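Local coordinates for 3-oxoacyl-(acyl-carrier protein) synthase II (Thermus thermophilus, PDB 1J3N), which probably catalyses the condensation of acyl chains with malonyl-ACP that elongates fatty acids, acting as a homodimeric beta-ketoacyl-ACP synthase, at residues A21-Q26 / T351-Y356; R218-S223 / L375-E380; A278-R283 / N400-F405; Y297-G302 / A345-A350. All coordinates share one frame; numbering follows the deposited sequence.

Interaction 1: A21-Q26 / T351-Y356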
# COMPACT_ATOMS: atom_id res chain seq x y z
N ALA A 21 -19.04 -19.50 10.72
CA ALA A 21 -19.06 -20.54 9.69
C ALA A 21 -17.63 -20.96 9.35
O ALA A 21 -17.35 -22.14 9.15
CB ALA A 21 -19.77 -20.04 8.43
N PHE A 22 -16.74 -19.98 9.29
CA PHE A 22 -15.33 -20.22 8.97
C PHE A 22 -14.70 -21.11 10.03
O PHE A 22 -13.99 -22.06 9.70
CB PHE A 22 -14.59 -18.87 8.87
CG PHE A 22 -13.10 -19.00 8.62
CD1 PHE A 22 -12.59 -19.92 7.70
CD2 PHE A 22 -12.21 -18.16 9.28
CE1 PHE A 22 -11.22 -20.00 7.44
CE2 PHE A 22 -10.84 -18.23 9.03
CZ PHE A 22 -10.34 -19.16 8.10
N HIS A 23 -14.97 -20.82 11.29
CA HIS A 23 -14.40 -21.59 12.40
C HIS A 23 -14.89 -23.04 12.42
O HIS A 23 -14.09 -23.97 12.56
CB HIS A 23 -14.71 -20.91 13.74
CG HIS A 23 -13.97 -21.50 14.89
ND1 HIS A 23 -14.54 -22.39 15.77
CD2 HIS A 23 -12.67 -21.41 15.25
CE1 HIS A 23 -13.63 -22.82 16.63
NE2 HIS A 23 -12.48 -22.24 16.33
N LYS A 24 -16.20 -23.23 12.29
CA LYS A 24 -16.75 -24.57 12.28
C LYS A 24 -16.17 -25.38 11.11
O LYS A 24 -15.82 -26.55 11.27
CB LYS A 24 -18.28 -24.52 12.14
CG LYS A 24 -19.01 -24.17 13.43
CD LYS A 24 -20.51 -24.44 13.29
CE LYS A 24 -21.24 -24.26 14.61
NZ LYS A 24 -22.67 -24.68 14.51
N ALA A 25 -16.07 -24.75 9.95
CA ALA A 25 -15.54 -25.39 8.75
C ALA A 25 -14.08 -25.82 8.92
O ALA A 25 -13.65 -26.85 8.37
CB ALA A 25 -15.68 -24.46 7.55
N GLN A 26 -13.31 -25.04 9.67
CA GLN A 26 -11.91 -25.34 9.92
C GLN A 26 -11.82 -26.61 10.76
O GLN A 26 -11.04 -27.52 10.46
CB GLN A 26 -11.24 -24.20 10.70
CG GLN A 26 -11.11 -22.90 9.95
CD GLN A 26 -10.54 -21.79 10.83
OE1 GLN A 26 -9.41 -21.88 11.32
NE2 GLN A 26 -11.33 -20.74 11.04
N THR A 351 -6.17 -17.52 13.46
CA THR A 351 -5.23 -17.51 14.58
C THR A 351 -5.86 -16.94 15.84
O THR A 351 -5.62 -17.43 16.94
CB THR A 351 -3.96 -16.70 14.22
OG1 THR A 351 -3.36 -17.25 13.03
CG2 THR A 351 -2.94 -16.78 15.36
N VAL A 352 -6.67 -15.90 15.69
CA VAL A 352 -7.35 -15.30 16.83
C VAL A 352 -8.42 -16.27 17.35
O VAL A 352 -8.63 -16.36 18.56
CB VAL A 352 -8.02 -13.96 16.44
CG1 VAL A 352 -8.99 -13.52 17.52
CG2 VAL A 352 -6.96 -12.90 16.25
N GLN A 353 -9.07 -16.99 16.44
CA GLN A 353 -10.11 -17.96 16.80
C GLN A 353 -9.55 -19.15 17.57
O GLN A 353 -10.21 -19.68 18.46
CB GLN A 353 -10.84 -18.47 15.55
CG GLN A 353 -11.64 -17.41 14.79
CD GLN A 353 -12.40 -17.97 13.61
OE1 GLN A 353 -11.86 -18.72 12.80
NE2 GLN A 353 -13.68 -17.59 13.48
N ALA A 354 -8.33 -19.56 17.24
CA ALA A 354 -7.70 -20.68 17.93
C ALA A 354 -7.38 -20.31 19.38
O ALA A 354 -7.47 -21.15 20.27
CB ALA A 354 -6.42 -21.10 17.21
N LEU A 355 -6.99 -19.06 19.61
CA LEU A 355 -6.67 -18.60 20.97
C LEU A 355 -7.93 -18.47 21.80
O LEU A 355 -8.00 -18.94 22.94
CB LEU A 355 -5.97 -17.23 20.93
CG LEU A 355 -4.54 -17.13 20.40
CD1 LEU A 355 -4.15 -15.66 20.30
CD2 LEU A 355 -3.60 -17.86 21.34
N TYR A 356 -8.93 -17.81 21.23
CA TYR A 356 -10.22 -17.57 21.86
C TYR A 356 -10.99 -18.86 22.20
O TYR A 356 -11.50 -19.01 23.30
CB TYR A 356 -11.05 -16.70 20.92
CG TYR A 356 -12.41 -16.31 21.44
CD1 TYR A 356 -12.56 -15.33 22.42
CD2 TYR A 356 -13.56 -16.92 20.94
CE1 TYR A 356 -13.81 -14.97 22.90
CE2 TYR A 356 -14.83 -16.57 21.41
CZ TYR A 356 -14.95 -15.59 22.39
OH TYR A 356 -16.19 -15.24 22.87
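Gln-353 lies along the imidazole of His-23: CB of Gln-353 comes to 3.5 Å from His-23 CD2, and farther out NE2 of Gln-353 comes equally near His-23 CB. The two side chains run antiparallel past one another with amide and ring planes 79° apart, and OE1 of Gln-353 meets the imidazole edge in its plane. Because CG of Gln-353 stands beside the backbone N (chi1 -65°) and the rest of the chain is extended, the amide spans the space between two steeply crossing helices whose axes approach to 10.9 Å. It thereby bridges helix 19-28, in the N-terminal family region, and helix 343-357, in the C-terminal one.

There OE1 of Gln-353 accepts a 2.7 Å hydrogen bond from Gln-26 NE2, which meets the C=O at 164°, almost head-on, though the N-H itself is bent away from the straight line. The same oxygen is 3.6 Å from Phe-22 CD2. Within helix 19-28, Gln-26 NE2 sits 3.1 Å above the Phe-22 ring plane, over its centre, and gives a weak bond to the Phe-22 carbonyl.

Gln-353 NE2 is bound to the backbone O of Gln-19, at the start of the same helix. Both ends of one buried amide are therefore satisfied by helix 19-28, which implies a defined orientation: oxygen toward Gln-26, nitrogen toward Gln-19.

Interaction 2: R218-S223 / L375-E380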
# COMPACT_ATOMS: atom_id res chain seq x y z
N ARG A 218 -1.54 -29.13 -0.30
CA ARG A 218 -1.07 -30.06 0.72
C ARG A 218 0.30 -29.64 1.26
O ARG A 218 1.31 -30.29 1.00
CB ARG A 218 -1.00 -31.46 0.11
CG ARG A 218 -0.13 -31.52 -1.15
CD ARG A 218 -0.26 -32.86 -1.88
NE ARG A 218 -0.26 -34.00 -0.96
CZ ARG A 218 -1.37 -34.58 -0.51
NH1 ARG A 218 -2.56 -34.14 -0.90
NH2 ARG A 218 -1.29 -35.59 0.34
N PRO A 219 0.34 -28.55 2.05
CA PRO A 219 1.60 -28.06 2.62
C PRO A 219 2.33 -29.03 3.54
O PRO A 219 1.71 -29.75 4.32
CB PRO A 219 1.18 -26.78 3.33
CG PRO A 219 -0.23 -27.09 3.76
CD PRO A 219 -0.80 -27.77 2.55
N PHE A 220 3.65 -29.03 3.42
CA PHE A 220 4.53 -29.87 4.22
C PHE A 220 4.52 -31.34 3.80
O PHE A 220 5.20 -32.16 4.42
CB PHE A 220 4.19 -29.73 5.70
CG PHE A 220 4.10 -28.30 6.17
CD1 PHE A 220 5.17 -27.42 5.98
CD2 PHE A 220 2.93 -27.81 6.74
CE1 PHE A 220 5.08 -26.08 6.35
CE2 PHE A 220 2.83 -26.46 7.12
CZ PHE A 220 3.90 -25.60 6.92
N THR A 221 3.76 -31.69 2.77
CA THR A 221 3.74 -33.08 2.31
C THR A 221 4.83 -33.27 1.26
O THR A 221 5.27 -32.31 0.63
CB THR A 221 2.40 -33.48 1.68
OG1 THR A 221 2.17 -32.69 0.51
CG2 THR A 221 1.26 -33.31 2.67
N LEU A 222 5.25 -34.51 1.08
CA LEU A 222 6.28 -34.84 0.10
C LEU A 222 5.83 -34.60 -1.33
O LEU A 222 6.66 -34.36 -2.21
CB LEU A 222 6.69 -36.30 0.27
CG LEU A 222 7.48 -36.66 1.54
CD1 LEU A 222 7.34 -38.15 1.83
CD2 LEU A 222 8.94 -36.27 1.35
N SER A 223 4.52 -34.64 -1.57
CA SER A 223 3.97 -34.44 -2.91
C SER A 223 3.47 -33.03 -3.21
O SER A 223 2.80 -32.81 -4.23
CB SER A 223 2.84 -35.44 -3.16
OG SER A 223 1.86 -35.37 -2.14
N LEU A 375 8.12 -31.05 12.39
CA LEU A 375 7.36 -30.19 13.28
C LEU A 375 5.96 -30.77 13.40
O LEU A 375 5.53 -31.53 12.53
CB LEU A 375 7.29 -28.76 12.73
CG LEU A 375 8.58 -27.94 12.71
CD1 LEU A 375 8.29 -26.55 12.16
CD2 LEU A 375 9.14 -27.84 14.12
N ASP A 376 5.27 -30.42 14.47
CA ASP A 376 3.91 -30.91 14.68
C ASP A 376 2.97 -30.05 13.84
O ASP A 376 2.66 -28.92 14.23
CB ASP A 376 3.54 -30.81 16.17
CG ASP A 376 2.19 -31.42 16.47
OD1 ASP A 376 1.41 -31.65 15.53
OD2 ASP A 376 1.91 -31.66 17.66
N PHE A 377 2.51 -30.58 12.71
CA PHE A 377 1.62 -29.84 11.82
C PHE A 377 0.12 -30.01 12.05
O PHE A 377 -0.69 -29.65 11.19
CB PHE A 377 1.98 -30.17 10.37
CG PHE A 377 3.35 -29.71 9.97
CD1 PHE A 377 3.70 -28.36 10.03
CD2 PHE A 377 4.32 -30.63 9.57
CE1 PHE A 377 4.98 -27.93 9.70
CE2 PHE A 377 5.61 -30.21 9.24
CZ PHE A 377 5.95 -28.86 9.31
N VAL A 378 -0.25 -30.56 13.20
CA VAL A 378 -1.65 -30.74 13.58
C VAL A 378 -2.55 -31.32 12.48
O VAL A 378 -3.39 -30.62 11.90
CB VAL A 378 -2.23 -29.38 14.07
CG1 VAL A 378 -3.57 -29.58 14.73
CG2 VAL A 378 -1.25 -28.71 15.03
N PRO A 379 -2.40 -32.62 12.19
CA PRO A 379 -3.23 -33.25 11.15
C PRO A 379 -4.71 -33.25 11.50
O PRO A 379 -5.57 -33.38 10.62
CB PRO A 379 -2.64 -34.66 11.05
CG PRO A 379 -2.06 -34.90 12.42
CD PRO A 379 -1.41 -33.57 12.72
N GLU A 380 -5.01 -33.10 12.79
CA GLU A 380 -6.38 -33.07 13.30
C GLU A 380 -6.55 -31.96 14.34
O GLU A 380 -5.62 -31.66 15.08
CB GLU A 380 -6.74 -34.42 13.93
CG GLU A 380 -7.32 -35.45 12.96
CD GLU A 380 -8.72 -35.08 12.49
OE1 GLU A 380 -8.88 -34.05 11.81
OE2 GLU A 380 -9.67 -35.84 12.81
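Phe-220 and Phe-377 mark the closest backbone approach of two irregular segments, with CA of Phe-220 8.1 Å from CA of Phe-377. Residues 218-221 form a type II turn with Pro-219 and Phe-220 at its corners; the positive phi of Phe-220 (74°) is the evidence for that type, and Thr-221 OG1 reinforces the turn by donating to Arg-218 O at 2.6 Å. On the other side an Asx turn, Val-378 N to Asp-376 OD1 at 3.1 Å, folds the chain round Phe-377.

The contact itself is an offset stack. The planes of Phe-220 and Phe-377 differ by 8° and their centroids lie 3.9 Å apart; CE1 of Phe-377 sits over the centre of the Phe-220 ring, and the shortest pair is Phe-220 CD2 to Phe-377 CD1 at 3.4 Å. CB of Phe-220 adds a CH-pi contact, 4.0 Å from the Phe-377 centroid. Pro-219 CB lies over the rim of the opposite face of Phe-220. A serine in place of Phe-220 would probably leave that face of Phe-377 without its stacking partner and open a gap between the loops.

The stack joins the loop after helix 213-216 to the loop leading to strand 382-383. Around it, Asp-309 of helix 306-324 accepts from the backbone N of Phe-220, Leu-375 packs on the same helix, and Phe-377 rests on Val-329 of strand 328-330.

Interaction 3: A278-R283 / N400-F405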
# COMPACT_ATOMS: atom_id res chain seq x y z
N ALA A 278 12.89 -15.81 9.42
CA ALA A 278 13.42 -15.96 10.76
C ALA A 278 13.55 -14.58 11.40
O ALA A 278 13.22 -14.38 12.56
CB ALA A 278 14.79 -16.66 10.72
N LEU A 279 14.04 -13.62 10.61
CA LEU A 279 14.21 -12.26 11.08
C LEU A 279 12.88 -11.61 11.45
O LEU A 279 12.76 -10.95 12.48
CB LEU A 279 14.93 -11.44 10.01
CG LEU A 279 15.20 -9.96 10.25
CD1 LEU A 279 15.88 -9.75 11.59
CD2 LEU A 279 16.08 -9.44 9.12
N ALA A 280 11.86 -11.80 10.60
CA ALA A 280 10.54 -11.22 10.86
C ALA A 280 9.88 -11.84 12.10
O ALA A 280 9.24 -11.13 12.88
CB ALA A 280 9.64 -11.39 9.64
N MET A 281 10.02 -13.15 12.28
CA MET A 281 9.43 -13.78 13.47
C MET A 281 10.15 -13.28 14.72
O MET A 281 9.51 -12.97 15.73
CB MET A 281 9.53 -15.32 13.40
CG MET A 281 8.56 -15.99 12.44
SD MET A 281 8.62 -17.79 12.55
CE MET A 281 10.03 -18.15 11.53
N ALA A 282 11.47 -13.19 14.65
CA ALA A 282 12.27 -12.72 15.78
C ALA A 282 11.88 -11.30 16.16
O ALA A 282 11.87 -10.93 17.34
CB ALA A 282 13.76 -12.78 15.45
N ARG A 283 11.55 -10.49 15.16
CA ARG A 283 11.15 -9.11 15.43
C ARG A 283 9.76 -9.05 16.03
O ARG A 283 9.46 -8.13 16.81
CB ARG A 283 11.22 -8.28 14.15
CG ARG A 283 12.64 -7.98 13.74
CD ARG A 283 12.75 -7.41 12.35
NE ARG A 283 14.12 -6.99 12.08
CZ ARG A 283 14.56 -6.59 10.90
NH1 ARG A 283 13.74 -6.56 9.86
NH2 ARG A 283 15.83 -6.21 10.76
N ASN A 400 8.27 -9.84 4.40
CA ASN A 400 7.93 -10.75 5.48
C ASN A 400 7.23 -9.97 6.57
O ASN A 400 7.74 -8.96 7.05
CB ASN A 400 9.19 -11.41 6.04
CG ASN A 400 9.97 -12.15 4.98
OD1 ASN A 400 9.44 -13.04 4.33
ND2 ASN A 400 11.23 -11.77 4.80
N ALA A 401 6.05 -10.44 6.96
CA ALA A 401 5.27 -9.78 8.00
C ALA A 401 4.74 -10.86 8.94
O ALA A 401 4.16 -11.86 8.51
CB ALA A 401 4.12 -8.99 7.38
N VAL A 402 4.95 -10.64 10.23
CA VAL A 402 4.51 -11.58 11.26
C VAL A 402 3.72 -10.87 12.37
O VAL A 402 4.10 -9.79 12.82
CB VAL A 402 5.73 -12.27 11.91
CG1 VAL A 402 5.28 -13.20 13.03
CG2 VAL A 402 6.50 -13.05 10.85
N LEU A 403 2.62 -11.49 12.78
CA LEU A 403 1.80 -10.93 13.84
C LEU A 403 1.86 -11.88 15.03
O LEU A 403 1.90 -13.10 14.86
CB LEU A 403 0.34 -10.75 13.39
CG LEU A 403 0.05 -9.68 12.32
CD1 LEU A 403 -1.44 -9.64 12.06
CD2 LEU A 403 0.53 -8.32 12.78
N ALA A 404 1.87 -11.30 16.22
CA ALA A 404 1.90 -12.06 17.46
C ALA A 404 0.63 -11.75 18.24
O ALA A 404 0.34 -10.59 18.55
CB ALA A 404 3.13 -11.68 18.29
N PHE A 405 -0.12 -12.80 18.57
CA PHE A 405 -1.36 -12.65 19.30
C PHE A 405 -1.25 -13.23 20.70
O PHE A 405 -0.59 -14.24 20.92
CB PHE A 405 -2.50 -13.34 18.54
CG PHE A 405 -2.91 -12.60 17.29
CD1 PHE A 405 -3.61 -11.39 17.38
CD2 PHE A 405 -2.61 -13.11 16.03
CE1 PHE A 405 -4.01 -10.71 16.22
CE2 PHE A 405 -3.00 -12.43 14.87
CZ PHE A 405 -3.70 -11.23 14.97
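Asn-400 ND2 is held by two groups, Ser-261 OG and Asp-263 OD1, so the polar end of this side chain is turned to the neighbouring strand 253-262 and the residues that follow it, while its CB serves the helix. That CB lies 3.6 Å from CB of Ala-280, consistent with the close backbone spacing here: the CA atoms of Ala-280 and Asn-400 are 6.0 Å apart. Ala-280 points its methyl group at the strand, and the lack of any longer side chain is consistent with the 7.4 Å approach of the two axes.

Two residues on, Val-402 covers the next part of the helix. Its CG1 is anti to the backbone N (chi1 177°), which turns CG2 toward the helix, 3.8 Å from Ala-280 CB and 3.9 Å from Met-281 CG. CB of Val-402 meets the carbonyl O of Ala-280 at 3.8 Å.

The axes of these segments run at 30°. The helix lies on one side of the core sheet, consistent with the layered alpha-beta-alpha-beta-alpha fold of the thiolase superfamily. Asn-400 and Val-402 face helix 275-288, whereas Phe-405 packs against helix 343-357 on the other side of the sheet. Met-281 crosses Val-402 obliquely and then bends at chi3 (-82°), taking its end away to Ala-315 and Ile-316 of helix 306-324.

One turn after Leu-279, Arg-283 lays its guanidinium over that leucine, with Leu-279 CG 3.5 Å from the guanidinium plane of Arg-283, over its centre, and NH1 binds Arg-260 O together with Thr-151 O of the second subunit.

Interaction 4: Y297-G302 / A345-A350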
# COMPACT_ATOMS: atom_id res chain seq x y z
N TYR A 297 1.63 -21.78 19.41
CA TYR A 297 1.03 -21.99 18.09
C TYR A 297 1.55 -21.03 17.02
O TYR A 297 1.81 -19.86 17.31
CB TYR A 297 -0.50 -21.84 18.17
CG TYR A 297 -1.18 -21.94 16.82
CD1 TYR A 297 -0.98 -23.05 16.00
CD2 TYR A 297 -2.05 -20.93 16.37
CE1 TYR A 297 -1.63 -23.17 14.78
CE2 TYR A 297 -2.71 -21.04 15.14
CZ TYR A 297 -2.49 -22.17 14.35
OH TYR A 297 -3.15 -22.33 13.15
N ILE A 298 1.71 -21.54 15.80
CA ILE A 298 2.16 -20.73 14.68
C ILE A 298 1.29 -21.01 13.47
O ILE A 298 1.28 -22.13 12.95
CB ILE A 298 3.61 -21.03 14.25
CG1 ILE A 298 4.59 -20.73 15.39
CG2 ILE A 298 3.96 -20.20 13.03
CD1 ILE A 298 6.05 -20.92 15.00
N ASN A 299 0.53 -20.01 13.03
CA ASN A 299 -0.28 -20.20 11.83
C ASN A 299 0.69 -19.93 10.71
O ASN A 299 0.98 -18.78 10.39
CB ASN A 299 -1.46 -19.22 11.77
CG ASN A 299 -2.35 -19.47 10.57
OD1 ASN A 299 -2.05 -19.03 9.45
ND2 ASN A 299 -3.43 -20.21 10.78
N ALA A 300 1.22 -21.00 10.15
CA ALA A 300 2.21 -20.91 9.08
C ALA A 300 1.70 -20.28 7.80
O ALA A 300 0.50 -20.18 7.57
CB ALA A 300 2.77 -22.29 8.78
N HIS A 301 2.65 -19.86 6.98
CA HIS A 301 2.36 -19.29 5.68
C HIS A 301 2.05 -20.50 4.80
O HIS A 301 1.08 -20.51 4.05
CB HIS A 301 3.58 -18.54 5.16
CG HIS A 301 3.37 -17.91 3.82
ND1 HIS A 301 2.31 -17.08 3.54
CD2 HIS A 301 4.09 -18.00 2.67
CE1 HIS A 301 2.37 -16.69 2.28
NE2 HIS A 301 3.45 -17.23 1.73
N GLY A 302 2.89 -21.53 4.95
CA GLY A 302 2.77 -22.78 4.21
C GLY A 302 1.80 -22.78 3.05
O GLY A 302 0.63 -23.16 3.21
N ALA A 345 -4.96 -11.59 6.42
CA ALA A 345 -6.13 -11.16 7.19
C ALA A 345 -6.98 -12.34 7.65
O ALA A 345 -7.29 -12.47 8.84
CB ALA A 345 -6.98 -10.20 6.35
N VAL A 346 -7.38 -13.20 6.72
CA VAL A 346 -8.21 -14.35 7.06
C VAL A 346 -7.48 -15.34 7.98
O VAL A 346 -8.10 -16.00 8.82
CB VAL A 346 -8.69 -15.08 5.78
CG1 VAL A 346 -9.37 -16.40 6.14
CG2 VAL A 346 -9.68 -14.18 5.03
N GLU A 347 -6.16 -15.44 7.82
CA GLU A 347 -5.34 -16.33 8.64
C GLU A 347 -5.18 -15.74 10.03
O GLU A 347 -4.98 -16.47 11.00
CB GLU A 347 -3.98 -16.55 7.99
CG GLU A 347 -3.98 -17.67 6.97
CD GLU A 347 -2.92 -17.49 5.89
OE1 GLU A 347 -1.79 -17.07 6.22
OE2 GLU A 347 -3.22 -17.79 4.72
N ALA A 348 -5.24 -14.42 10.12
CA ALA A 348 -5.14 -13.76 11.42
C ALA A 348 -6.44 -14.07 12.15
O ALA A 348 -6.46 -14.23 13.37
CB ALA A 348 -4.97 -12.24 11.24
N ILE A 349 -7.54 -14.15 11.40
CA ILE A 349 -8.82 -14.47 11.99
C ILE A 349 -8.78 -15.88 12.58
O ILE A 349 -9.20 -16.11 13.72
CB ILE A 349 -9.96 -14.34 10.95
CG1 ILE A 349 -10.10 -12.85 10.55
CG2 ILE A 349 -11.26 -14.88 11.53
CD1 ILE A 349 -11.25 -12.55 9.61
N ALA A 350 -8.26 -16.82 11.80
CA ALA A 350 -8.15 -18.21 12.23
C ALA A 350 -7.25 -18.29 13.47
O ALA A 350 -7.54 -19.03 14.41
CB ALA A 350 -7.58 -19.07 11.10
O HOH W 1 -0.26 -15.33 4.71
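Glu-347 and Ala-350, one helical turn apart, are the residues of 345-350 that meet Asn-299. Ahead of them Val-346 looks elsewhere, to Phe-22 of helix 19-28.

Glu-347 then turns toward the strand, its CA 7.1 Å from CA of Asn-299. The amide of Asn-299 lies across the CB and CG methylenes of Glu-347; the two side chains lie roughly perpendicular, with amide and carboxylate planes 25° apart. Asn-299 gets there because its CG is anti to the backbone N (chi1 -177°), which also leaves that CG 4.0 Å from the carbonyl O of Glu-347. Beyond CG the Glu-347 chain is extended, and the carboxylate is shared out: OE2 forms a salt bridge with Lys-333, and OE1 accepts from a water at 2.8 Å. The same water sits at the edge of the His-301 ring, in its plane, weakly bonded to ND1 of His-301 at 3.3 Å.

His-301 touches Cys-161 and meets the ring of His-338, consistent with the Cys-His-His active site of beta-ketoacyl synthases, in which Glu-347 would stand in the second shell. Lys-333 also donates to His-301 O, so one lysine links that loop to the carboxylate.

Ala-348 points away from the strand, and Ile-349 packs on Leu-9 and Ala-11 of strand 4-13. Ala-350 turns its methyl group back toward the Asn-299 side chain, in a looser contact. Replacing Asn-299 by a glycine would probably open a gap over the Glu-347 methylenes and beside the Ala-350 methyl, leaving the glutamate stem held mainly from its carboxylate end.

In the fold
From the N terminus, residues 21-26 on helix 19-28 come first, and interaction 1 closes a loop when the chain reaches 351-356. Segment 218-223 opens inside that loop but pairs beyond it with 375-380, so interaction 2 crosses interaction 1; interaction 3, from 278-283 to 400-405 near the C terminus, crosses both. Interaction 4 spans the shortest stretch of chain and falls within all three loops. It is also the spatial hub: it shares helix 343-357 with interaction 1, Ala-300 touches Phe-220 of interaction 2, and Ala-348 touches Phe-405 of interaction 3. Phe-405 also packs on Leu-355, joining strand 399-406 of the core sheet to helix 343-357.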